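PDB 4UUC: ankyrin repeat and SOCS BOX protein 11 from Homo sapiens, which serves as the substrate-recognition component of a cullin-5-RING E3 ubiquitin ligase that marks proteins such as BIK, DIRAS2 and RPN1 for proteasomal degradation. Local coordinates for residues A[39-51]-A[71-85]. Numbering follows the deposited sequence.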
loop_
_atom_site.group_PDB
_atom_site.type_symbol
_atom_site.label_atom_id
_atom_site.label_comp_id
_atom_site.label_asym_id
_atom_site.label_seq_id
_atom_site.Cartn_x
_atom_site.Cartn_y
_atom_site.Cartn_z
ATOM N N SER A 39 15.944 -11.487 5.550
ATOM C CA SER A 39 16.433 -12.546 4.673
ATOM C C SER A 39 16.803 -11.988 3.298
ATOM O O SER A 39 16.470 -10.851 2.968
ATOM C CB SER A 39 15.376 -13.637 4.511
ATOM O OG SER A 39 14.330 -13.208 3.648
ATOM N N SER A 40 17.477 -12.799 2.494
ATOM C CA SER A 40 17.794 -12.413 1.122
ATOM C C SER A 40 16.518 -12.167 0.316
ATOM O O SER A 40 16.477 -11.280 -0.541
ATOM C CB SER A 40 18.648 -13.486 0.453
ATOM O OG SER A 40 19.926 -13.557 1.067
ATOM N N LEU A 41 15.472 -12.937 0.601
ATOM C CA LEU A 41 14.191 -12.746 -0.080
ATOM C C LEU A 41 13.610 -11.368 0.225
ATOM O O LEU A 41 13.089 -10.701 -0.671
ATOM C CB LEU A 41 13.192 -13.834 0.315
ATOM C CG LEU A 41 11.811 -13.721 -0.345
ATOM C CD1 LEU A 41 11.920 -13.796 -1.867
ATOM C CD2 LEU A 41 10.872 -14.794 0.176
ATOM N N HIS A 42 13.692 -10.945 1.487
ATOM C CA HIS A 42 13.269 -9.597 1.866
ATOM C C HIS A 42 13.964 -8.556 0.988
ATOM O O HIS A 42 13.319 -7.640 0.476
ATOM C CB HIS A 42 13.570 -9.302 3.342
ATOM C CG HIS A 42 12.584 -9.891 4.302
ATOM N ND1 HIS A 42 12.937 -10.842 5.236
ATOM C CD2 HIS A 42 11.265 -9.650 4.492
ATOM C CE1 HIS A 42 11.876 -11.169 5.953
ATOM N NE2 HIS A 42 10.848 -10.460 5.523
ATOM N N GLU A 43 15.276 -8.706 0.802
ATOM C CA GLU A 43 16.045 -7.719 0.051
ATOM C C GLU A 43 15.732 -7.757 -1.449
ATOM O O GLU A 43 15.633 -6.706 -2.082
ATOM C CB GLU A 43 17.544 -7.918 0.293
ATOM C CG GLU A 43 17.898 -7.847 1.779
ATOM C CD GLU A 43 19.163 -7.064 2.099
ATOM O OE1 GLU A 43 19.517 -6.129 1.347
ATOM O OE2 GLU A 43 19.804 -7.384 3.125
ATOM N N ALA A 44 15.563 -8.948 -2.019
ATOM C CA ALA A 44 15.173 -9.050 -3.428
ATOM C C ALA A 44 13.825 -8.371 -3.666
ATOM O O ALA A 44 13.642 -7.663 -4.652
ATOM C CB ALA A 44 15.107 -10.504 -3.874
ATOM N N CYS A 45 12.876 -8.588 -2.766
ATOM C CA CYS A 45 11.540 -8.037 -2.961
ATOM C C CYS A 45 11.529 -6.519 -2.776
ATOM O O CYS A 45 10.795 -5.815 -3.462
ATOM C CB CYS A 45 10.550 -8.707 -2.009
ATOM S SG CYS A 45 10.191 -10.416 -2.470
ATOM N N LEU A 46 12.356 -6.014 -1.863
ATOM C CA LEU A 46 12.448 -4.576 -1.644
ATOM C C LEU A 46 13.043 -3.886 -2.868
ATOM O O LEU A 46 12.717 -2.735 -3.160
ATOM C CB LEU A 46 13.286 -4.269 -0.395
ATOM C CG LEU A 46 13.302 -2.802 0.046
ATOM C CD1 LEU A 46 11.906 -2.302 0.410
ATOM C CD2 LEU A 46 14.253 -2.610 1.214
ATOM N N GLY A 47 13.906 -4.601 -3.587
ATOM C CA GLY A 47 14.506 -4.089 -4.805
ATOM C C GLY A 47 13.656 -4.343 -6.037
ATOM O O GLY A 47 13.972 -3.853 -7.122
ATOM N N GLY A 48 12.574 -5.102 -5.876
ATOM C CA GLY A 48 11.689 -5.425 -6.984
ATOM C C GLY A 48 12.283 -6.427 -7.961
ATOM O O GLY A 48 11.949 -6.419 -9.150
ATOM N N HIS A 49 13.153 -7.304 -7.467
ATOM C CA HIS A 49 13.882 -8.230 -8.331
ATOM C C HIS A 49 13.204 -9.604 -8.374
ATOM O O HIS A 49 13.521 -10.497 -7.590
ATOM C CB HIS A 49 15.334 -8.350 -7.854
ATOM C CG HIS A 49 16.031 -7.032 -7.719
ATOM N ND1 HIS A 49 16.055 -6.098 -8.731
ATOM C CD2 HIS A 49 16.725 -6.489 -6.690
ATOM C CE1 HIS A 49 16.736 -5.037 -8.332
ATOM N NE2 HIS A 49 17.156 -5.250 -7.098
ATOM N N VAL A 50 12.273 -9.772 -9.310
ATOM C CA VAL A 50 11.413 -10.953 -9.330
ATOM C C VAL A 50 12.168 -12.256 -9.623
ATOM O O VAL A 50 11.850 -13.294 -9.046
ATOM C CB VAL A 50 10.263 -10.784 -10.365
ATOM C CG1 VAL A 50 10.808 -10.692 -11.784
ATOM C CG2 VAL A 50 9.252 -11.916 -10.240
ATOM N N ALA A 51 13.160 -12.213 -10.511
ATOM C CA ALA A 51 13.896 -13.423 -10.867
ATOM C C ALA A 51 14.697 -13.924 -9.666
ATOM O O ALA A 51 14.720 -15.124 -9.380
ATOM C CB ALA A 51 14.812 -13.171 -12.063
ATOM N N ALA A 71 7.998 -6.444 8.768
ATOM C CA ALA A 71 7.939 -6.456 7.310
ATOM C C ALA A 71 7.999 -7.882 6.772
ATOM O O ALA A 71 8.803 -8.699 7.227
ATOM C CB ALA A 71 9.069 -5.622 6.727
ATOM N N THR A 72 7.129 -8.164 5.809
ATOM C CA THR A 72 7.139 -9.419 5.069
ATOM C C THR A 72 7.696 -9.172 3.667
ATOM O O THR A 72 7.804 -8.019 3.238
ATOM C CB THR A 72 5.731 -10.019 4.958
ATOM O OG1 THR A 72 4.864 -9.075 4.317
ATOM C CG2 THR A 72 5.175 -10.358 6.340
ATOM N N PRO A 73 8.061 -10.246 2.949
ATOM C CA PRO A 73 8.486 -10.053 1.556
ATOM C C PRO A 73 7.419 -9.337 0.731
ATOM O O PRO A 73 7.760 -8.509 -0.113
ATOM C CB PRO A 73 8.713 -11.480 1.057
ATOM C CG PRO A 73 9.083 -12.252 2.305
ATOM C CD PRO A 73 8.284 -11.630 3.412
ATOM N N LEU A 74 6.147 -9.636 0.991
ATOM C CA LEU A 74 5.058 -9.020 0.237
ATOM C C LEU A 74 4.986 -7.520 0.501
ATOM O O LEU A 74 4.773 -6.734 -0.426
ATOM C CB LEU A 74 3.722 -9.683 0.576
ATOM C CG LEU A 74 2.496 -9.192 -0.202
ATOM C CD1 LEU A 74 2.674 -9.351 -1.716
ATOM C CD2 LEU A 74 1.260 -9.939 0.263
ATOM N N PHE A 75 5.159 -7.116 1.756
ATOM C CA PHE A 75 5.211 -5.696 2.075
ATOM C C PHE A 75 6.344 -5.025 1.297
ATOM O O PHE A 75 6.149 -3.980 0.679
ATOM C CB PHE A 75 5.388 -5.475 3.581
ATOM C CG PHE A 75 5.507 -4.028 3.969
ATOM C CD1 PHE A 75 4.376 -3.254 4.171
ATOM C CD2 PHE A 75 6.747 -3.440 4.123
ATOM C CE1 PHE A 75 4.487 -1.920 4.518
ATOM C CE2 PHE A 75 6.862 -2.111 4.469
ATOM C CZ PHE A 75 5.734 -1.352 4.670
ATOM N N ASN A 76 7.525 -5.636 1.312
ATOM C CA ASN A 76 8.669 -5.074 0.608
ATOM C C ASN A 76 8.403 -4.975 -0.893
ATOM O O ASN A 76 8.776 -3.992 -1.532
ATOM C CB ASN A 76 9.922 -5.909 0.877
ATOM C CG ASN A 76 10.490 -5.669 2.268
ATOM O OD1 ASN A 76 9.915 -4.927 3.066
ATOM N ND2 ASN A 76 11.620 -6.300 2.567
ATOM N N ALA A 77 7.730 -5.982 -1.444
ATOM C CA ALA A 77 7.393 -5.985 -2.863
ATOM C C ALA A 77 6.481 -4.808 -3.185
ATOM O O ALA A 77 6.570 -4.214 -4.260
ATOM C CB ALA A 77 6.730 -7.297 -3.252
ATOM N N CYS A 78 5.617 -4.461 -2.237
ATOM C CA CYS A 78 4.699 -3.343 -2.411
ATOM C C CYS A 78 5.410 -2.004 -2.220
ATOM O O CYS A 78 4.928 -0.976 -2.686
ATOM C CB CYS A 78 3.519 -3.470 -1.444
ATOM S SG CYS A 78 2.359 -4.787 -1.902
ATOM N N CYS A 79 6.560 -2.013 -1.551
ATOM C CA CYS A 79 7.404 -0.822 -1.492
ATOM C C CYS A 79 8.034 -0.573 -2.857
ATOM O O CYS A 79 8.089 0.558 -3.337
ATOM C CB CYS A 79 8.509 -0.963 -0.442
ATOM S SG CYS A 79 7.954 -0.948 1.273
ATOM N N SER A 80 8.514 -1.648 -3.474
ATOM C CA SER A 80 9.211 -1.553 -4.749
ATOM C C SER A 80 8.244 -1.265 -5.893
ATOM O O SER A 80 8.621 -0.648 -6.887
ATOM C CB SER A 80 9.980 -2.845 -5.031
ATOM O OG SER A 80 9.105 -3.900 -5.393
ATOM N N GLY A 81 7.004 -1.715 -5.748
ATOM C CA GLY A 81 6.008 -1.548 -6.792
ATOM C C GLY A 81 6.142 -2.559 -7.920
ATOM O O GLY A 81 5.601 -2.353 -9.009
ATOM N N SER A 82 6.853 -3.654 -7.664
ATOM C CA SER A 82 6.976 -4.732 -8.645
ATOM C C SER A 82 5.792 -5.699 -8.592
ATOM O O SER A 82 5.715 -6.565 -7.719
ATOM C CB SER A 82 8.270 -5.514 -8.434
ATOM O OG SER A 82 8.325 -6.610 -9.334
ATOM N N ALA A 83 4.873 -5.551 -9.539
ATOM C CA ALA A 83 3.719 -6.435 -9.625
ATOM C C ALA A 83 4.160 -7.879 -9.839
ATOM O O ALA A 83 3.537 -8.809 -9.331
ATOM C CB ALA A 83 2.795 -5.991 -10.755
ATOM N N ALA A 84 5.239 -8.060 -10.594
ATOM C CA ALA A 84 5.774 -9.392 -10.846
ATOM C C ALA A 84 6.184 -10.061 -9.534
ATOM O O ALA A 84 5.908 -11.243 -9.320
ATOM C CB ALA A 84 6.953 -9.318 -11.804
ATOM N N CYS A 85 6.836 -9.302 -8.655
ATOM C CA CYS A 85 7.216 -9.813 -7.339
ATOM C C CYS A 85 5.988 -10.177 -6.512
ATOM O O CYS A 85 5.943 -11.236 -5.883
ATOM C CB CYS A 85 8.062 -8.790 -6.576
ATOM S SG CYS A 85 9.827 -8.818 -6.981
HETATM O O HOH W 1 10.104 -7.057 -11.391
#
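The H42 imidazole reaches across to the start of helix 73-80, its NE2 standing 3.5 Å from P73 CD and making a weak hydrogen bond to A71 O (3.2 Å); the stronger acceptor for NE2 is G65 O. On the ring's other nitrogen, S39 N donates to H42 ND1 in the ring plane (3.1 Å), and H42 N returns a bond to S39 OG, a capping box; held at both nitrogens, the ring has little freedom to turn. With an alanine here, S39 N and the carbonyls of G65 and A71 would lose the ring as partner, and a gap is likely to open beside P73. The amide of N76 lies at 63° to this ring, and its ND2 donates to H42 O over 3.0 Å at 163°, coming from above the carbonyl plane, while L46 N reaches the same oxygen from the opposite face. Both helices open with variants of the ankyrin TPLH motif, SSLH at S39-H42 and TPLF at T72-F75; the contact joins repeats ANK 2 and ANK 3, whose helices 40-46 and 73-80 run nearly parallel, 22° between their directions and 7.5 Å at the closest approach of their axes. L41 CD2 meets P73 CG at 3.8 Å, the two side chains crossing at about a right angle. Further along, the first torsion of L46 turns CG away from the backbone N and lays CD1 against C79 CB. At the next helix pair, C85 SG sits 3.5 Å from V50 N, and a water links G48 O to S82 OG.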